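Local coordinates for protein V-type ATP synthase alpha chain (Nanoarchaeum equitans Kin4-M, PDB 5BN3) that forms the alpha chain (subunit A) of a V-type ATP synthase, pairing an N-terminal beta-barrel with a P-loop nucleotide-binding domain that holds ADP here, at residues I13-F18 with E39-Y44; S321-A326 with G377-P382; G399-L404 with Y419-T424. All blocks are in the same frame, centred on the assembly; numbering follows the deposited sequence.

Contact 1: residues I13-F18 with E39-Y44; sequences IAKGKF and ENDKAY
Ala14 and Ala43 form the hydrogen-bonded pair of two antiparallel strands, 11-15 and 42-47, in the N-terminal beta-barrel domain of the alpha/beta family. Ala14 N donates to Ala43 O at 3.0 Å, and Ala43 N returns a bond to Ala14 O at 2.7 Å. Past the end of strand 11-15, Gly16 N reaches Asp41 O (2.9 Å) in the type II' turn from Glu39 to Lys42, which leads into strand 42-47. Apolar contacts lie on both faces. On that of the alanines, Ala43 CB meets the Phe18 ring at CD2, 3.4 Å away, beside Val60 of strand 60-61. On the other, Ile13 and Tyr44 run side by side, and CG1 and CD1 of Ile13 rest against the CD2 and CE2 atoms of the tyrosine. The charged groups are more loosely arranged: Lys15 and Lys42 point the same way with their NZ atoms 4.1 Å apart, and the carboxylate of Asp41 near Lys15 probably eases this repulsion. Lys15 and Asp41 also lie alongside each other, but the lysine bends at its last torsion (chi4 83°), and CE, rather than NZ, is nearest to Asp41 OD2. Across the turn, Tyr44 OH donates to Glu39 OE1 at 2.8 Å.

Contact 2: residues S321-A326 with G377-P382; sequences STSRWA and GAVSPP
Ser321, Thr322 and Ser323, at the start of helix 322-335, turn their hydroxyls toward Ala378 and Ser380 at the end of strand 370-379 and just past it. Ser321, the N-cap, has OG anti to its backbone N (chi1 153°), where it accepts from Ser323 N and shares a hydrogen bond of 2.9 Å with Ser380 OG. Next to it, Thr322 grips a single carbonyl with two donors: its N and its OG1 each lie 2.9 Å from Ala378 O and arrive from opposite faces of the carbonyl plane. The threonine side chain crosses that of Val379 obliquely, with OG1 near CG2 of the valine. Ser323 then turns its OG onto the backbone beyond the strand, accepting from Ser380 N at 2.7 Å in a nearly straight bond (165°). The same OG lies 3.3 Å from Val379 CG1 and also binds a water. Arg324 approaches Ser380 with a flat group: its guanidinium presents one face to Ser380 CB, which is 3.5 Å from NH2. A second water joins Arg324 NH1 to Ser380 O, while NE forms a salt bridge with Glu252. The guanidinium also makes cation-pi contacts with Tyr256 and Tyr297 of a neighbouring NEQ263 chain. Within the P-loop domain, the contact joins the helix following strand 314-320 to the adjacent parallel strand 370-379; Ser380 and Ala378 touch Lys229 of the ADP pocket on helix 229-239, and Val379 packs on helix 389-395.

Contact 3: residues G399-L404 with Y419-T424; sequences GALWAL and YLISYT
Leu401 and Tyr423 form the hydrogen-bonded pair of a short antiparallel two-stranded ladder, made by 400-401 and 423-424 within the nucleotide-binding domain of the alpha/beta family. Leu401 N donates to Tyr423 O at 2.9 Å, and Tyr423 N answers to Leu401 O at 3.1 Å. Beyond the ladder, a side chain takes over from the backbone: Ser422 OG accepts from Ala403 N at 2.9 Å. This hydroxyl is also bonded to Asn418 O, so it ties Ala403 to Asn418, the residue just before 419-424.

The apolar part of the contact centres on the aromatic ring. Tyr423 and Leu401 project on the same face of the ladder, and their side chains cross at about a right angle. The tyrosine CG sits between its own backbone N and carbonyl carbon (chi1 63°), and the ring lies over Leu401 in a CH-pi contact, with the leucine CB 3.7 Å from the ring centroid and displaced toward the CE2 side. Leu401 CD2 extends this contact to CE2 and also approaches Ile421 CG2, which in turn lies near Ala403 CB. On the opposite face, Ala400 and Thr424 form the non-hydrogen-bonded pair, their CB atoms 4.0 Å apart.

Outside partners tie the ladder into the domain. Leu401 rests on Pro222 of strand 218-222, Trp402 NE1 bonds to Phe211 O, and Thr424 OG1 bonds to Pro212 O. Tyr423 packs on Gly137 of a neighbouring NEQ263 chain. The serine CB packs closely on the leucine carbonyl, with Ser422 CB 3.1 Å from Leu401 O.

Contact 1 belongs to the N-terminal barrel and is only partly buried, whereas contacts 2 and 3 lie buried in the nucleotide-binding domain, their centres about 16 Å apart; the centre of contact 1 is about 32 Å from contact 2 and 46 Å from contact 3. Both 13-18/39-44 and 399-404/419-424 pair antiparallel strands through backbone bonds, but the first sets two lysines beside Ile13 and Tyr44 on one face, with a carboxylate from the adjoining turn nearby, while the second is mainly apolar. Contact 2 instead sets a helix start against a strand end through hydroxyls. Strand 218-222 connects the two buried contacts, pairing with strand 370-379 and bonding to Ala400 and Trp402.

Contact 1: residues I13-F18 with E39-Y44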
loop_
_atom_site.group_PDB
_atom_site.type_symbol
_atom_site.label_atom_id
_atom_site.label_comp_id
_atom_site.label_asym_id
_atom_site.label_seq_id
_atom_site.Cartn_x
_atom_site.Cartn_y
_atom_site.Cartn_z
ATOM N N ILE A 13 5.617 34.388 6.806
ATOM C CA ILE A 13 7.029 34.706 6.632
ATOM C C ILE A 13 7.203 36.221 6.665
ATOM O O ILE A 13 6.495 36.952 5.965
ATOM C CB ILE A 13 7.591 34.131 5.315
ATOM C CG1 ILE A 13 7.431 32.609 5.296
ATOM C CG2 ILE A 13 9.059 34.497 5.148
ATOM C CD1 ILE A 13 7.809 31.960 3.979
ATOM N N ALA A 14 8.135 36.689 7.489
ATOM C CA ALA A 14 8.371 38.120 7.639
ATOM C C ALA A 14 9.842 38.476 7.475
ATOM O O ALA A 14 10.721 37.714 7.877
ATOM C CB ALA A 14 7.863 38.600 8.990
ATOM N N LYS A 15 10.102 39.638 6.881
ATOM C CA LYS A 15 11.450 40.190 6.849
ATOM C C LYS A 15 11.642 41.105 8.052
ATOM O O LYS A 15 10.727 41.838 8.432
ATOM C CB LYS A 15 11.690 40.984 5.561
ATOM C CG LYS A 15 12.303 40.185 4.419
ATOM C CD LYS A 15 12.966 41.125 3.415
ATOM C CE LYS A 15 13.632 40.372 2.270
ATOM N NZ LYS A 15 12.676 40.002 1.191
ATOM N N GLY A 16 12.828 41.060 8.651
ATOM C CA GLY A 16 13.131 41.914 9.784
ATOM C C GLY A 16 14.118 41.305 10.760
ATOM O O GLY A 16 14.893 40.415 10.402
ATOM N N LYS A 17 14.096 41.793 11.997
ATOM C CA LYS A 17 14.966 41.272 13.045
ATOM C C LYS A 17 14.147 40.548 14.108
ATOM O O LYS A 17 13.270 41.142 14.741
ATOM C CB LYS A 17 15.771 42.396 13.674
ATOM N N PHE A 18 14.437 39.267 14.308
ATOM C CA PHE A 18 13.677 38.455 15.252
ATOM C C PHE A 18 14.576 37.513 16.044
ATOM O O PHE A 18 15.744 37.321 15.706
ATOM C CB PHE A 18 12.616 37.637 14.510
ATOM C CG PHE A 18 11.613 38.470 13.763
ATOM C CD1 PHE A 18 10.470 38.933 14.394
ATOM C CD2 PHE A 18 11.808 38.782 12.425
ATOM C CE1 PHE A 18 9.540 39.694 13.707
ATOM C CE2 PHE A 18 10.881 39.540 11.731
ATOM C CZ PHE A 18 9.747 39.998 12.375
ATOM N N GLU A 39 15.881 32.382 8.832
ATOM C CA GLU A 39 16.774 32.191 7.696
ATOM C C GLU A 39 17.231 33.557 7.204
ATOM O O GLU A 39 16.492 34.245 6.496
ATOM C CB GLU A 39 16.054 31.434 6.576
ATOM C CG GLU A 39 16.912 31.127 5.357
ATOM C CD GLU A 39 16.216 30.195 4.383
ATOM O OE1 GLU A 39 14.980 30.049 4.484
ATOM O OE2 GLU A 39 16.903 29.603 3.523
ATOM N N ASN A 40 18.446 33.943 7.593
ATOM C CA ASN A 40 18.988 35.270 7.300
ATOM C C ASN A 40 18.126 36.404 7.852
ATOM O O ASN A 40 18.036 36.595 9.066
ATOM C CB ASN A 40 19.218 35.457 5.795
ATOM C CG ASN A 40 20.345 34.595 5.266
ATOM O OD1 ASN A 40 21.392 34.464 5.901
ATOM N ND2 ASN A 40 20.136 34.001 4.096
ATOM N N ASP A 41 17.494 37.149 6.951
ATOM C CA ASP A 41 16.662 38.285 7.332
ATOM C C ASP A 41 15.190 37.900 7.447
ATOM O O ASP A 41 14.344 38.730 7.793
ATOM C CB ASP A 41 16.826 39.415 6.316
ATOM C CG ASP A 41 16.732 38.925 4.883
ATOM O OD1 ASP A 41 17.097 37.758 4.625
ATOM O OD2 ASP A 41 16.298 39.707 4.014
ATOM N N LYS A 42 14.891 36.638 7.156
ATOM C CA LYS A 42 13.519 36.146 7.185
ATOM C C LYS A 42 13.203 35.424 8.489
ATOM O O LYS A 42 14.077 34.794 9.090
ATOM C CB LYS A 42 13.277 35.191 6.016
ATOM C CG LYS A 42 13.704 35.727 4.663
ATOM C CD LYS A 42 13.663 34.622 3.620
ATOM C CE LYS A 42 12.741 34.974 2.466
ATOM N NZ LYS A 42 13.325 35.998 1.560
ATOM N N ALA A 43 11.948 35.511 8.917
ATOM C CA ALA A 43 11.479 34.752 10.073
ATOM C C ALA A 43 10.260 33.920 9.708
ATOM O O ALA A 43 9.347 34.400 9.032
ATOM C CB ALA A 43 11.151 35.674 11.223
ATOM N N TYR A 44 10.246 32.672 10.164
ATOM C CA TYR A 44 9.105 31.795 9.946
ATOM C C TYR A 44 8.254 31.766 11.206
ATOM O O TYR A 44 8.719 31.379 12.281
ATOM C CB TYR A 44 9.572 30.398 9.531
ATOM C CG TYR A 44 10.267 30.397 8.185
ATOM C CD1 TYR A 44 11.604 30.752 8.070
ATOM C CD2 TYR A 44 9.579 30.062 7.027
ATOM C CE1 TYR A 44 12.240 30.764 6.842
ATOM C CE2 TYR A 44 10.207 30.070 5.793
ATOM C CZ TYR A 44 11.536 30.422 5.708
ATOM O OH TYR A 44 12.162 30.432 4.482
#

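Contact 2: residues S321-A326 with G377-P382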
loop_
_atom_site.group_PDB
_atom_site.type_symbol
_atom_site.label_atom_id
_atom_site.label_comp_id
_atom_site.label_asym_id
_atom_site.label_seq_id
_atom_site.Cartn_x
_atom_site.Cartn_y
_atom_site.Cartn_z
ATOM N N SER A 321 -7.628 15.302 21.747
ATOM C CA SER A 321 -6.813 14.122 21.476
ATOM C C SER A 321 -5.438 14.520 20.935
ATOM O O SER A 321 -5.308 15.529 20.240
ATOM C CB SER A 321 -7.533 13.229 20.461
ATOM O OG SER A 321 -6.613 12.457 19.713
ATOM N N THR A 322 -4.418 13.719 21.240
ATOM C CA THR A 322 -3.048 14.025 20.818
ATOM C C THR A 322 -2.830 13.937 19.308
ATOM O O THR A 322 -1.897 14.533 18.775
ATOM C CB THR A 322 -2.012 13.134 21.533
ATOM O OG1 THR A 322 -2.247 11.759 21.205
ATOM C CG2 THR A 322 -2.105 13.323 23.036
ATOM N N SER A 323 -3.687 13.191 18.623
ATOM C CA SER A 323 -3.624 13.102 17.169
ATOM C C SER A 323 -3.866 14.453 16.486
ATOM O O SER A 323 -3.346 14.707 15.400
ATOM C CB SER A 323 -4.629 12.071 16.655
ATOM O OG SER A 323 -4.370 10.798 17.215
ATOM N N ARG A 324 -4.653 15.316 17.123
ATOM C CA ARG A 324 -4.966 16.626 16.556
ATOM C C ARG A 324 -3.752 17.545 16.635
ATOM O O ARG A 324 -3.537 18.388 15.765
ATOM C CB ARG A 324 -6.159 17.256 17.281
ATOM C CG ARG A 324 -7.377 16.345 17.390
ATOM C CD ARG A 324 -7.771 15.776 16.042
ATOM N NE ARG A 324 -8.823 14.774 16.177
ATOM C CZ ARG A 324 -8.964 13.723 15.377
ATOM N NH1 ARG A 324 -8.114 13.527 14.378
ATOM N NH2 ARG A 324 -9.952 12.864 15.582
ATOM N N TRP A 325 -2.967 17.373 17.694
ATOM C CA TRP A 325 -1.701 18.079 17.862
ATOM C C TRP A 325 -0.728 17.604 16.790
ATOM O O TRP A 325 -0.011 18.403 16.189
ATOM C CB TRP A 325 -1.145 17.816 19.272
ATOM C CG TRP A 325 0.286 18.250 19.505
ATOM C CD1 TRP A 325 0.951 19.275 18.891
ATOM C CD2 TRP A 325 1.223 17.655 20.415
ATOM N NE1 TRP A 325 2.239 19.352 19.365
ATOM C CE2 TRP A 325 2.430 18.371 20.303
ATOM C CE3 TRP A 325 1.155 16.589 21.318
ATOM C CZ2 TRP A 325 3.562 18.053 21.056
ATOM C CZ3 TRP A 325 2.277 16.275 22.066
ATOM C CH2 TRP A 325 3.464 17.004 21.930
ATOM N N ALA A 326 -0.723 16.300 16.537
ATOM C CA ALA A 326 0.109 15.737 15.481
ATOM C C ALA A 326 -0.267 16.300 14.112
ATOM O O ALA A 326 0.608 16.554 13.282
ATOM C CB ALA A 326 0.014 14.226 15.481
ATOM N N GLY A 377 -3.104 10.272 27.521
ATOM C CA GLY A 377 -3.232 10.794 26.171
ATOM C C GLY A 377 -4.109 9.943 25.272
ATOM O O GLY A 377 -3.789 8.791 24.979
ATOM N N ALA A 378 -5.224 10.513 24.830
ATOM C CA ALA A 378 -6.082 9.839 23.862
ATOM C C ALA A 378 -5.463 9.946 22.470
ATOM O O ALA A 378 -4.835 10.953 22.134
ATOM C CB ALA A 378 -7.469 10.443 23.873
ATOM N N VAL A 379 -5.623 8.899 21.666
ATOM C CA VAL A 379 -5.103 8.892 20.302
ATOM C C VAL A 379 -6.221 8.507 19.342
ATOM O O VAL A 379 -7.028 7.631 19.649
ATOM C CB VAL A 379 -3.928 7.902 20.143
ATOM C CG1 VAL A 379 -3.249 8.096 18.794
ATOM C CG2 VAL A 379 -2.919 8.086 21.255
ATOM N N SER A 380 -6.271 9.162 18.186
ATOM C CA SER A 380 -7.339 8.928 17.221
ATOM C C SER A 380 -6.804 8.391 15.897
ATOM O O SER A 380 -6.765 9.118 14.905
ATOM C CB SER A 380 -8.112 10.221 16.963
ATOM O OG SER A 380 -8.519 10.830 18.172
ATOM N N PRO A 381 -6.406 7.109 15.872
ATOM C CA PRO A 381 -5.817 6.512 14.668
ATOM C C PRO A 381 -6.795 6.476 13.499
ATOM O O PRO A 381 -7.949 6.074 13.671
ATOM C CB PRO A 381 -5.482 5.085 15.113
ATOM C CG PRO A 381 -6.431 4.805 16.229
ATOM C CD PRO A 381 -6.579 6.115 16.948
ATOM N N PRO A 382 -6.337 6.902 12.315
ATOM C CA PRO A 382 -7.184 6.892 11.119
ATOM C C PRO A 382 -7.664 5.476 10.818
ATOM O O PRO A 382 -6.840 4.562 10.748
ATOM C CB PRO A 382 -6.235 7.367 10.016
ATOM C CG PRO A 382 -5.184 8.156 10.728
ATOM C CD PRO A 382 -5.001 7.468 12.049
HETATM O O HOH W 1 -3.327 9.339 15.169
HETATM O O HOH W 2 -7.899 10.893 13.106
#

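Contact 3: residues G399-L404 with Y419-T424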
loop_
_atom_site.group_PDB
_atom_site.type_symbol
_atom_site.label_atom_id
_atom_site.label_comp_id
_atom_site.label_asym_id
_atom_site.label_seq_id
_atom_site.Cartn_x
_atom_site.Cartn_y
_atom_site.Cartn_z
ATOM N N GLY A 399 3.478 4.330 29.928
ATOM C CA GLY A 399 3.608 3.179 30.808
ATOM C C GLY A 399 2.491 2.158 30.680
ATOM O O GLY A 399 2.572 1.073 31.260
ATOM N N ALA A 400 1.446 2.500 29.929
ATOM C CA ALA A 400 0.342 1.570 29.695
ATOM C C ALA A 400 -0.406 1.844 28.403
ATOM O O ALA A 400 -0.480 2.987 27.943
ATOM C CB ALA A 400 -0.631 1.587 30.861
ATOM N N LEU A 401 -0.970 0.782 27.835
ATOM C CA LEU A 401 -1.864 0.892 26.691
ATOM C C LEU A 401 -3.283 0.544 27.117
ATOM O O LEU A 401 -3.559 -0.591 27.510
ATOM C CB LEU A 401 -1.419 -0.053 25.568
ATOM C CG LEU A 401 -2.402 -0.303 24.418
ATOM C CD1 LEU A 401 -2.755 1.002 23.741
ATOM C CD2 LEU A 401 -1.838 -1.292 23.403
ATOM N N TRP A 402 -4.179 1.522 27.054
ATOM C CA TRP A 402 -5.597 1.271 27.290
ATOM C C TRP A 402 -6.314 1.276 25.942
ATOM O O TRP A 402 -6.919 2.273 25.548
ATOM C CB TRP A 402 -6.177 2.323 28.242
ATOM C CG TRP A 402 -5.600 2.236 29.636
ATOM C CD1 TRP A 402 -4.984 1.155 30.199
ATOM C CD2 TRP A 402 -5.574 3.276 30.632
ATOM N NE1 TRP A 402 -4.586 1.452 31.483
ATOM C CE2 TRP A 402 -4.934 2.740 31.771
ATOM C CE3 TRP A 402 -6.031 4.594 30.669
ATOM C CZ2 TRP A 402 -4.741 3.490 32.939
ATOM C CZ3 TRP A 402 -5.839 5.334 31.831
ATOM C CH2 TRP A 402 -5.199 4.778 32.948
ATOM N N ALA A 403 -6.234 0.150 25.237
ATOM C CA ALA A 403 -6.712 0.065 23.855
ATOM C C ALA A 403 -8.218 -0.121 23.751
ATOM O O ALA A 403 -8.784 -1.041 24.347
ATOM C CB ALA A 403 -6.004 -1.058 23.123
ATOM N N LEU A 404 -8.863 0.736 22.968
ATOM C CA LEU A 404 -10.302 0.629 22.766
ATOM C C LEU A 404 -10.612 -0.178 21.505
ATOM O O LEU A 404 -9.896 -0.090 20.507
ATOM C CB LEU A 404 -10.948 2.015 22.717
ATOM C CG LEU A 404 -10.801 2.799 24.023
ATOM C CD1 LEU A 404 -11.453 4.165 23.926
ATOM C CD2 LEU A 404 -11.402 2.014 25.177
ATOM N N TYR A 419 -9.046 -6.392 26.449
ATOM C CA TYR A 419 -8.329 -6.975 27.583
ATOM C C TYR A 419 -7.247 -7.981 27.192
ATOM O O TYR A 419 -6.577 -8.546 28.059
ATOM C CB TYR A 419 -9.320 -7.617 28.561
ATOM C CG TYR A 419 -10.403 -8.435 27.896
ATOM C CD1 TYR A 419 -10.144 -9.711 27.422
ATOM C CD2 TYR A 419 -11.689 -7.933 27.759
ATOM C CE1 TYR A 419 -11.128 -10.460 26.820
ATOM C CE2 TYR A 419 -12.682 -8.676 27.158
ATOM C CZ TYR A 419 -12.393 -9.940 26.693
ATOM O OH TYR A 419 -13.372 -10.692 26.091
ATOM N N LEU A 420 -7.073 -8.203 25.892
ATOM C CA LEU A 420 -6.022 -9.092 25.407
ATOM C C LEU A 420 -4.843 -8.297 24.857
ATOM O O LEU A 420 -3.695 -8.735 24.933
ATOM C CB LEU A 420 -6.569 -10.027 24.326
ATOM C CG LEU A 420 -7.665 -11.003 24.760
ATOM C CD1 LEU A 420 -8.015 -11.964 23.637
ATOM C CD2 LEU A 420 -7.227 -11.767 25.990
ATOM N N ILE A 421 -5.144 -7.123 24.314
ATOM C CA ILE A 421 -4.149 -6.269 23.674
ATOM C C ILE A 421 -3.618 -5.191 24.628
ATOM O O ILE A 421 -2.436 -4.837 24.593
ATOM C CB ILE A 421 -4.747 -5.630 22.399
ATOM C CG1 ILE A 421 -4.949 -6.700 21.320
ATOM C CG2 ILE A 421 -3.871 -4.511 21.881
ATOM C CD1 ILE A 421 -3.677 -7.429 20.942
ATOM N N SER A 422 -4.490 -4.681 25.493
ATOM C CA SER A 422 -4.087 -3.677 26.478
ATOM C C SER A 422 -3.045 -4.235 27.445
ATOM O O SER A 422 -2.950 -5.448 27.638
ATOM C CB SER A 422 -5.302 -3.168 27.260
ATOM O OG SER A 422 -6.234 -2.545 26.395
ATOM N N TYR A 423 -2.260 -3.339 28.041
ATOM C CA TYR A 423 -1.228 -3.726 28.996
ATOM C C TYR A 423 -0.881 -2.587 29.942
ATOM O O TYR A 423 -1.148 -1.421 29.650
ATOM C CB TYR A 423 0.046 -4.192 28.270
ATOM C CG TYR A 423 0.727 -3.137 27.421
ATOM C CD1 TYR A 423 1.519 -2.150 27.997
ATOM C CD2 TYR A 423 0.600 -3.147 26.044
ATOM C CE1 TYR A 423 2.140 -1.195 27.227
ATOM C CE2 TYR A 423 1.226 -2.201 25.263
ATOM C CZ TYR A 423 1.991 -1.227 25.863
ATOM O OH TYR A 423 2.618 -0.276 25.097
ATOM N N THR A 424 -0.284 -2.936 31.077
ATOM C CA THR A 424 0.388 -1.959 31.923
ATOM C C THR A 424 1.785 -2.473 32.238
ATOM O O THR A 424 1.976 -3.669 32.457
ATOM C CB THR A 424 -0.392 -1.657 33.224
ATOM O OG1 THR A 424 0.344 -0.718 34.019
ATOM C CG2 THR A 424 -0.628 -2.930 34.035
#